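Local structure of 3-hydroxyisobutyryl-CoA hydrolase (4HDT) at residues F92-R96 with E345-E349; E274-R278 with V335-F339; V19-T23 with R44-W48. The protein probably hydrolyses 3-hydroxyisobutyryl-CoA to 3-hydroxyisobutyrate and coenzyme A, as a zinc-binding member of the enoyl-CoA hydratase/isomerase (crotonase) family. All coordinates share one frame; numbering follows the deposited sequence.

Contact 1: F92-R96 with E345-E349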
loop_
_atom_site.group_PDB
_atom_site.type_symbol
_atom_site.label_atom_id
_atom_site.label_comp_id
_atom_site.label_asym_id
_atom_site.label_seq_id
_atom_site.Cartn_x
_atom_site.Cartn_y
_atom_site.Cartn_z
ATOM N N PHE A 92 -13.482 -4.309 4.703
ATOM C CA PHE A 92 -13.913 -5.675 4.400
ATOM C C PHE A 92 -13.916 -5.919 2.880
ATOM O O PHE A 92 -13.321 -6.873 2.388
ATOM C CB PHE A 92 -15.300 -5.915 5.030
ATOM C CG PHE A 92 -15.721 -7.345 5.112
ATOM C CD1 PHE A 92 -16.421 -7.935 4.094
ATOM C CD2 PHE A 92 -15.465 -8.079 6.248
ATOM C CE1 PHE A 92 -16.829 -9.268 4.176
ATOM C CE2 PHE A 92 -15.851 -9.400 6.346
ATOM C CZ PHE A 92 -16.525 -9.998 5.305
ATOM N N ASP A 93 -14.567 -5.055 2.121
ATOM C CA ASP A 93 -14.643 -5.161 0.677
ATOM C C ASP A 93 -13.282 -4.893 0.006
ATOM O O ASP A 93 -12.909 -5.559 -0.957
ATOM C CB ASP A 93 -15.707 -4.202 0.126
ATOM C CG ASP A 93 -17.125 -4.649 0.441
ATOM O OD1 ASP A 93 -17.391 -5.885 0.643
ATOM O OD2 ASP A 93 -18.039 -3.772 0.474
ATOM N N GLU A 94 -12.533 -3.928 0.538
ATOM C CA GLU A 94 -11.248 -3.590 -0.055
ATOM C C GLU A 94 -10.242 -4.724 0.098
ATOM O O GLU A 94 -9.561 -5.067 -0.865
ATOM C CB GLU A 94 -10.671 -2.325 0.572
ATOM C CG GLU A 94 -9.369 -1.848 -0.069
ATOM C CD GLU A 94 -8.787 -0.658 0.645
ATOM O OE1 GLU A 94 -8.879 -0.644 1.890
ATOM O OE2 GLU A 94 -8.226 0.252 -0.002
ATOM N N TYR A 95 -10.188 -5.305 1.275
ATOM C CA TYR A 95 -9.205 -6.363 1.524
ATOM C C TYR A 95 -9.592 -7.618 0.751
ATOM O O TYR A 95 -8.733 -8.338 0.246
ATOM C CB TYR A 95 -8.976 -6.670 2.995
ATOM C CG TYR A 95 -8.466 -5.502 3.864
ATOM C CD1 TYR A 95 -8.168 -4.254 3.330
ATOM C CD2 TYR A 95 -8.334 -5.660 5.213
ATOM C CE1 TYR A 95 -7.765 -3.195 4.129
ATOM C CE2 TYR A 95 -7.916 -4.616 6.029
ATOM C CZ TYR A 95 -7.670 -3.383 5.503
ATOM O OH TYR A 95 -7.321 -2.379 6.389
ATOM N N ARG A 96 -10.873 -7.905 0.612
ATOM C CA ARG A 96 -11.278 -8.968 -0.280
ATOM C C ARG A 96 -10.863 -8.731 -1.750
ATOM O O ARG A 96 -10.422 -9.661 -2.443
ATOM C CB ARG A 96 -12.798 -9.208 -0.143
ATOM C CG ARG A 96 -13.151 -9.968 1.146
ATOM C CD ARG A 96 -14.629 -9.822 1.571
ATOM N NE ARG A 96 -15.555 -10.226 0.546
ATOM C CZ ARG A 96 -16.058 -11.460 0.393
ATOM N NH1 ARG A 96 -15.691 -12.451 1.206
ATOM N NH2 ARG A 96 -16.922 -11.725 -0.589
ATOM N N GLU A 345 -14.799 -11.786 11.840
ATOM C CA GLU A 345 -13.475 -11.720 11.262
ATOM C C GLU A 345 -13.607 -11.506 9.748
ATOM O O GLU A 345 -14.669 -11.748 9.146
ATOM C CB GLU A 345 -12.716 -13.009 11.530
ATOM C CG GLU A 345 -12.542 -13.370 12.996
ATOM C CD GLU A 345 -11.392 -12.676 13.708
ATOM O OE1 GLU A 345 -10.656 -11.880 13.121
ATOM O OE2 GLU A 345 -11.211 -12.935 14.909
ATOM N N LEU A 346 -12.521 -11.066 9.113
ATOM C CA LEU A 346 -12.507 -10.906 7.657
ATOM C C LEU A 346 -12.562 -12.336 7.073
ATOM O O LEU A 346 -11.817 -13.226 7.513
ATOM C CB LEU A 346 -11.228 -10.171 7.224
ATOM C CG LEU A 346 -11.001 -10.058 5.723
ATOM C CD1 LEU A 346 -12.051 -9.165 5.104
ATOM C CD2 LEU A 346 -9.637 -9.522 5.373
ATOM N N THR A 347 -13.486 -12.546 6.141
ATOM C CA THR A 347 -13.620 -13.826 5.430
ATOM C C THR A 347 -13.638 -13.590 3.915
ATOM O O THR A 347 -13.898 -12.480 3.441
ATOM C CB THR A 347 -14.903 -14.577 5.853
ATOM O OG1 THR A 347 -16.048 -13.735 5.641
ATOM C CG2 THR A 347 -14.794 -14.933 7.302
ATOM N N PHE A 348 -13.305 -14.647 3.159
ATOM C CA PHE A 348 -13.069 -14.525 1.710
ATOM C C PHE A 348 -13.947 -15.416 0.850
ATOM O O PHE A 348 -13.642 -15.681 -0.307
ATOM C CB PHE A 348 -11.614 -14.831 1.417
ATOM C CG PHE A 348 -10.689 -13.900 2.114
ATOM C CD1 PHE A 348 -10.252 -14.194 3.396
ATOM C CD2 PHE A 348 -10.242 -12.758 1.499
ATOM C CE1 PHE A 348 -9.411 -13.336 4.072
ATOM C CE2 PHE A 348 -9.390 -11.908 2.157
ATOM C CZ PHE A 348 -8.971 -12.190 3.449
ATOM N N GLU A 349 -15.034 -15.878 1.406
ATOM C CA GLU A 349 -15.852 -16.810 0.670
ATOM C C GLU A 349 -16.854 -16.014 -0.192
ATOM O O GLU A 349 -16.963 -14.770 -0.040
ATOM C CB GLU A 349 -16.325 -17.901 1.640
ATOM C CG GLU A 349 -15.078 -18.718 2.066
ATOM C CD GLU A 349 -15.246 -19.632 3.274
ATOM O OE1 GLU A 349 -16.331 -20.208 3.429
ATOM O OE2 GLU A 349 -14.259 -19.824 4.044
#
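R96 reaches out from helix 85-103 and grips the C-terminal tail end-on, through NH1 and NH2. Its NH1 donates to T347 O at 2.9 Å, arriving from above that carbonyl's plane, and also to E349 O at 2.9 Å, where it meets a lone pair. NH2 gives E349 O a second, more bent bond of 3.1 Å. Both carbonyl oxygens lie in the guanidinium plane, and a bend at chi3 (56°) brings the group round to them. Farther back along the same side chain, CG runs past the F348 ring, 4.0 Å from CD2, the two side chains pointing opposite ways.

One turn earlier, F92 turns a ring face to L346: CD1 sits 4.1 Å from the ring centroid in a CH-pi contact, while E345 O and T347 OG1 lie at the ring's edge. The other branch of L346, CD2, rests 3.8 Å from Y95 CB, so the leucine straddles two helix residues. L346 also packs on L289 and Y293 of helix 285-299; Y95 OH is bonded to D150 and S296.

Since the arginine binds main-chain oxygens, its three bonds probably help to hold the tail at 347-349, two residues before the zinc ligand E351.

Contact 2: E274-R278 with V335-F339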
loop_
_atom_site.group_PDB
_atom_site.type_symbol
_atom_site.label_atom_id
_atom_site.label_comp_id
_atom_site.label_asym_id
_atom_site.label_seq_id
_atom_site.Cartn_x
_atom_site.Cartn_y
_atom_site.Cartn_z
ATOM N N GLU A 274 5.331 -4.552 15.044
ATOM C CA GLU A 274 4.810 -5.873 15.426
ATOM C C GLU A 274 4.069 -6.532 14.256
ATOM O O GLU A 274 4.187 -7.752 14.060
ATOM C CB GLU A 274 3.913 -5.766 16.645
ATOM C CG GLU A 274 3.401 -7.083 17.178
ATOM C CD GLU A 274 4.453 -7.944 17.856
ATOM O OE1 GLU A 274 5.554 -7.466 18.254
ATOM O OE2 GLU A 274 4.170 -9.154 17.968
ATOM N N SER A 275 3.335 -5.732 13.476
ATOM C CA SER A 275 2.578 -6.276 12.346
ATOM C C SER A 275 3.499 -6.881 11.302
ATOM O O SER A 275 3.256 -7.963 10.774
ATOM C CB SER A 275 1.716 -5.182 11.709
ATOM O OG SER A 275 0.691 -4.811 12.608
ATOM N N VAL A 276 4.587 -6.169 10.972
ATOM C CA VAL A 276 5.474 -6.650 9.930
ATOM C C VAL A 276 6.176 -7.917 10.420
ATOM O O VAL A 276 6.325 -8.890 9.677
ATOM C CB VAL A 276 6.458 -5.540 9.480
ATOM C CG1 VAL A 276 7.496 -6.110 8.526
ATOM C CG2 VAL A 276 5.727 -4.406 8.821
ATOM N N ARG A 277 6.591 -7.918 11.670
ATOM C CA ARG A 277 7.224 -9.113 12.228
ATOM C C ARG A 277 6.299 -10.318 12.263
ATOM O O ARG A 277 6.718 -11.427 11.919
ATOM C CB ARG A 277 7.750 -8.796 13.591
ATOM C CG ARG A 277 8.970 -7.945 13.498
ATOM C CD ARG A 277 9.441 -7.767 14.900
ATOM N NE ARG A 277 10.592 -6.923 14.900
ATOM C CZ ARG A 277 11.066 -6.345 15.999
ATOM N NH1 ARG A 277 10.468 -6.501 17.185
ATOM N NH2 ARG A 277 12.110 -5.586 15.881
ATOM N N ARG A 278 5.036 -10.120 12.639
ATOM C CA ARG A 278 4.056 -11.223 12.620
ATOM C C ARG A 278 3.731 -11.672 11.190
ATOM O O ARG A 278 3.669 -12.852 10.923
ATOM C CB ARG A 278 2.769 -10.823 13.354
ATOM C CG ARG A 278 2.920 -10.712 14.865
ATOM C CD ARG A 278 1.600 -10.479 15.537
ATOM N NE ARG A 278 1.773 -10.172 16.946
ATOM C CZ ARG A 278 0.820 -10.300 17.871
ATOM N NH1 ARG A 278 -0.379 -10.802 17.581
ATOM N NH2 ARG A 278 1.098 -9.973 19.119
ATOM N N VAL A 335 0.002 -2.455 22.515
ATOM C CA VAL A 335 0.253 -3.036 21.178
ATOM C C VAL A 335 -0.606 -4.268 20.961
ATOM O O VAL A 335 -1.294 -4.402 19.928
ATOM C CB VAL A 335 1.754 -3.408 20.994
ATOM C CG1 VAL A 335 1.984 -4.200 19.706
ATOM C CG2 VAL A 335 2.610 -2.160 21.042
ATOM N N GLU A 336 -0.621 -5.155 21.956
ATOM C CA GLU A 336 -1.390 -6.390 21.835
ATOM C C GLU A 336 -2.865 -6.141 21.587
ATOM O O GLU A 336 -3.517 -6.928 20.887
ATOM C CB GLU A 336 -1.163 -7.284 23.076
ATOM C CG GLU A 336 -2.001 -8.538 23.154
ATOM C CD GLU A 336 -1.757 -9.542 22.030
ATOM O OE1 GLU A 336 -0.689 -9.525 21.387
ATOM O OE2 GLU A 336 -2.667 -10.366 21.800
ATOM N N ALA A 337 -3.390 -5.048 22.121
ATOM C CA ALA A 337 -4.823 -4.701 21.925
ATOM C C ALA A 337 -5.215 -4.562 20.450
ATOM O O ALA A 337 -6.356 -4.805 20.094
ATOM C CB ALA A 337 -5.148 -3.421 22.667
ATOM N N TYR A 338 -4.281 -4.194 19.582
ATOM C CA TYR A 338 -4.595 -4.026 18.167
ATOM C C TYR A 338 -4.787 -5.338 17.430
ATOM O O TYR A 338 -5.338 -5.361 16.339
ATOM C CB TYR A 338 -3.538 -3.198 17.461
ATOM C CG TYR A 338 -3.638 -1.706 17.692
ATOM C CD1 TYR A 338 -3.266 -1.140 18.906
ATOM C CD2 TYR A 338 -4.006 -0.870 16.659
ATOM C CE1 TYR A 338 -3.328 0.242 19.105
ATOM C CE2 TYR A 338 -4.040 0.509 16.821
ATOM C CZ TYR A 338 -3.705 1.062 18.041
ATOM O OH TYR A 338 -3.725 2.428 18.174
ATOM N N PHE A 339 -4.375 -6.449 18.044
ATOM C CA PHE A 339 -4.421 -7.760 17.421
ATOM C C PHE A 339 -5.551 -8.608 17.974
ATOM O O PHE A 339 -5.645 -9.777 17.633
ATOM C CB PHE A 339 -3.056 -8.454 17.592
ATOM C CG PHE A 339 -1.951 -7.737 16.894
ATOM C CD1 PHE A 339 -1.700 -7.980 15.564
ATOM C CD2 PHE A 339 -1.169 -6.786 17.553
ATOM C CE1 PHE A 339 -0.711 -7.279 14.886
ATOM C CE2 PHE A 339 -0.170 -6.102 16.891
ATOM C CZ PHE A 339 0.058 -6.337 15.563
HETATM O O HOH W 1 -2.383 -11.834 19.701
#
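F339 and R278 lie face to face: the guanidinium stacks on the phenyl ring with centres 4.1 Å apart and planes at 23°, and R278 CZ stands 17° off the ring normal, a cation-pi arrangement. The overlap is offset, since the closest atoms are R278 NH1 and F339 CG at 3.5 Å, towards the CB end of the ring. The far end of the phenyl is packed into helix 266-279. There F339 CZ meets S275 OG at the ring's edge, 3.4 Å away, while E274 CG approaches F339 CE2 obliquely at 3.7 Å. The serine hydroxyl is bonded to V271 O, within its own helix. V335 CG1 lies 3.9 Å from E274 CB and extends this apolar patch, and V295 of helix 285-299 touches both S275 and F339.

All of this joins two parts of the helical C-terminal half of the chain: helix 266-279 meets segment 335-339, which starts within the short helix 332-336, away from the zinc sites. F339 N bonds to E336 O, and both F339 and V335 point toward helix 266-279.

Beyond the buried F339 and S275 the contact becomes polar and more open. The R278 chain is extended from CG to NE, laying its charged end across the phenyl face, where its edge meets two carboxylates in a salt-bridge network. NE donates an almost straight 2.8 Å bond to the anti lone pair of E274 OE2, one helical turn back, while NH2 meets E336 OE1 at 2.9 Å. One oxygen from each glutamate, E274 OE2 and E336 OE1, lies at the guanidinium edge, near its plane, so they hold the group flat over the ring. On the solvent side, where E336 is exposed, a water accepts from R278 NH1 and donates to E336 OE2, 2.6 Å away.

Contact 3: V19-T23 with R44-W48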
loop_
_atom_site.group_PDB
_atom_site.type_symbol
_atom_site.label_atom_id
_atom_site.label_comp_id
_atom_site.label_asym_id
_atom_site.label_seq_id
_atom_site.Cartn_x
_atom_site.Cartn_y
_atom_site.Cartn_z
ATOM N N VAL A 19 -8.779 -6.926 -23.492
ATOM C CA VAL A 19 -8.295 -6.435 -22.205
ATOM C C VAL A 19 -9.395 -5.685 -21.468
ATOM O O VAL A 19 -9.980 -4.735 -22.001
ATOM C CB VAL A 19 -7.087 -5.511 -22.391
ATOM C CG1 VAL A 19 -6.492 -5.088 -21.038
ATOM C CG2 VAL A 19 -6.050 -6.180 -23.243
ATOM N N GLY A 20 -9.703 -6.138 -20.264
ATOM C CA GLY A 20 -10.576 -5.436 -19.349
ATOM C C GLY A 20 -9.842 -4.241 -18.748
ATOM O O GLY A 20 -8.852 -4.399 -18.039
ATOM N N LEU A 21 -10.368 -3.048 -19.012
ATOM C CA LEU A 21 -9.721 -1.792 -18.609
ATOM C C LEU A 21 -10.445 -1.220 -17.409
ATOM O O LEU A 21 -11.676 -1.006 -17.449
ATOM C CB LEU A 21 -9.734 -0.797 -19.777
ATOM C CG LEU A 21 -9.169 -1.335 -21.078
ATOM C CD1 LEU A 21 -9.571 -0.421 -22.228
ATOM C CD2 LEU A 21 -7.667 -1.499 -20.977
ATOM N N LEU A 22 -9.705 -0.977 -16.355
ATOM C CA LEU A 22 -10.200 -0.301 -15.171
ATOM C C LEU A 22 -9.376 0.970 -15.039
ATOM O O LEU A 22 -8.192 0.884 -14.776
ATOM C CB LEU A 22 -10.045 -1.190 -13.932
ATOM C CG LEU A 22 -10.875 -2.466 -13.974
ATOM C CD1 LEU A 22 -10.486 -3.374 -12.819
ATOM C CD2 LEU A 22 -12.358 -2.089 -13.918
ATOM N N THR A 23 -10.018 2.132 -15.173
ATOM C CA THR A 23 -9.300 3.390 -15.040
ATOM C C THR A 23 -9.876 4.157 -13.850
ATOM O O THR A 23 -11.013 4.611 -13.854
ATOM C CB THR A 23 -9.358 4.225 -16.336
ATOM O OG1 THR A 23 -8.958 3.423 -17.426
ATOM C CG2 THR A 23 -8.489 5.515 -16.248
ATOM N N ARG A 44 -16.342 -6.138 -11.496
ATOM C CA ARG A 44 -15.776 -6.362 -12.824
ATOM C C ARG A 44 -14.752 -7.486 -12.856
ATOM O O ARG A 44 -14.787 -8.337 -13.772
ATOM C CB ARG A 44 -15.190 -5.091 -13.444
ATOM C CG ARG A 44 -16.266 -4.105 -13.886
ATOM C CD ARG A 44 -17.118 -4.654 -15.041
ATOM N NE ARG A 44 -18.300 -5.415 -14.654
ATOM C CZ ARG A 44 -19.063 -6.124 -15.498
ATOM N NH1 ARG A 44 -20.134 -6.767 -15.055
ATOM N NH2 ARG A 44 -18.762 -6.214 -16.806
ATOM N N LEU A 45 -13.876 -7.554 -11.851
ATOM C CA LEU A 45 -12.977 -8.702 -11.794
ATOM C C LEU A 45 -13.754 -10.010 -11.705
ATOM O O LEU A 45 -13.398 -11.017 -12.349
ATOM C CB LEU A 45 -12.039 -8.613 -10.594
ATOM C CG LEU A 45 -10.990 -7.531 -10.700
ATOM C CD1 LEU A 45 -10.134 -7.670 -9.464
ATOM C CD2 LEU A 45 -10.129 -7.708 -11.938
ATOM N N ALA A 46 -14.811 -10.026 -10.895
ATOM C CA ALA A 46 -15.630 -11.240 -10.814
ATOM C C ALA A 46 -16.314 -11.581 -12.142
ATOM O O ALA A 46 -16.371 -12.773 -12.559
ATOM C CB ALA A 46 -16.675 -11.088 -9.710
ATOM N N ALA A 47 -16.895 -10.575 -12.788
ATOM C CA ALA A 47 -17.592 -10.792 -14.046
ATOM C C ALA A 47 -16.678 -11.240 -15.175
ATOM O O ALA A 47 -17.060 -12.074 -15.992
ATOM C CB ALA A 47 -18.336 -9.544 -14.463
ATOM N N TRP A 48 -15.453 -10.719 -15.200
ATOM C CA TRP A 48 -14.526 -11.024 -16.271
ATOM C C TRP A 48 -13.774 -12.337 -16.072
ATOM O O TRP A 48 -13.176 -12.869 -17.022
ATOM C CB TRP A 48 -13.493 -9.919 -16.393
ATOM C CG TRP A 48 -14.025 -8.625 -16.905
ATOM C CD1 TRP A 48 -15.130 -8.440 -17.717
ATOM C CD2 TRP A 48 -13.465 -7.327 -16.703
ATOM N NE1 TRP A 48 -15.285 -7.100 -18.001
ATOM C CE2 TRP A 48 -14.265 -6.406 -17.415
ATOM C CE3 TRP A 48 -12.359 -6.856 -16.006
ATOM C CZ2 TRP A 48 -13.983 -5.029 -17.427
ATOM C CZ3 TRP A 48 -12.091 -5.521 -16.020
ATOM C CH2 TRP A 48 -12.894 -4.621 -16.733
#
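W48 lays one face of its indole over the backbone of strand 19-24. G20 CA sits above the six-membered ring, 3.7 Å from its centroid and 18° off the normal, which makes this a CH-pi contact through a main-chain carbon. On the opposite face lies R44 O, from the preceding turn of the tryptophan's own helix, displaced towards the rim. L21 N and L22 CD2 approach obliquely, the methyl 3.8 Å from W48 CH2. The second flat group, the R44 guanidinium, leans forward along the helix, with A47 CB over one face.

G20 has no side chain, and the indole lies directly on its CA. Strand 19-24, helix 35-49 and strand 56-61 form a beta-alpha-beta unit, and this contact sets the helix against the first strand of the unit. The two segments run antiparallel, at 176°, with axes 10.3 Å apart. Around them, V57 of strand 56-61 and V13 and V15 of strand 11-16 also touch W48.

L22 lies alongside the indole, the two side chains sliding past each other in opposite directions. With CG anti to the carbonyl carbon (chi1 -64°), the leucine leans toward the helix, and its two methyls part: CD2 goes to W48 and, at 4.2 Å, to R44 CB, while CD1 faces L45 CD2 at a looser 4.4 Å. L45 packs in turn against L97 and I101 of helix 85-103.

Contacts 1 and 3 are linked through one zinc site, formed by E49, H100 and E351. In contact 3, the L45 side chain is about 4 Å from that of H100 and about 7 Å from a bound zinc ion; E49 follows W48. In contact 1, the R96 side chain is about 6 Å from that of H100, and E351 lies just beyond the tail it holds. The two centres are 19 Å apart; helix 85-103 carries segment 92-96 and touches L45. Contact 2 is nested in the loop that contact 1 closes; its centre is 19 Å from contact 1's, but 35 Å from contact 3's, across the molecule's middle. Helix 285-299 packs against both contacts 1 and 2.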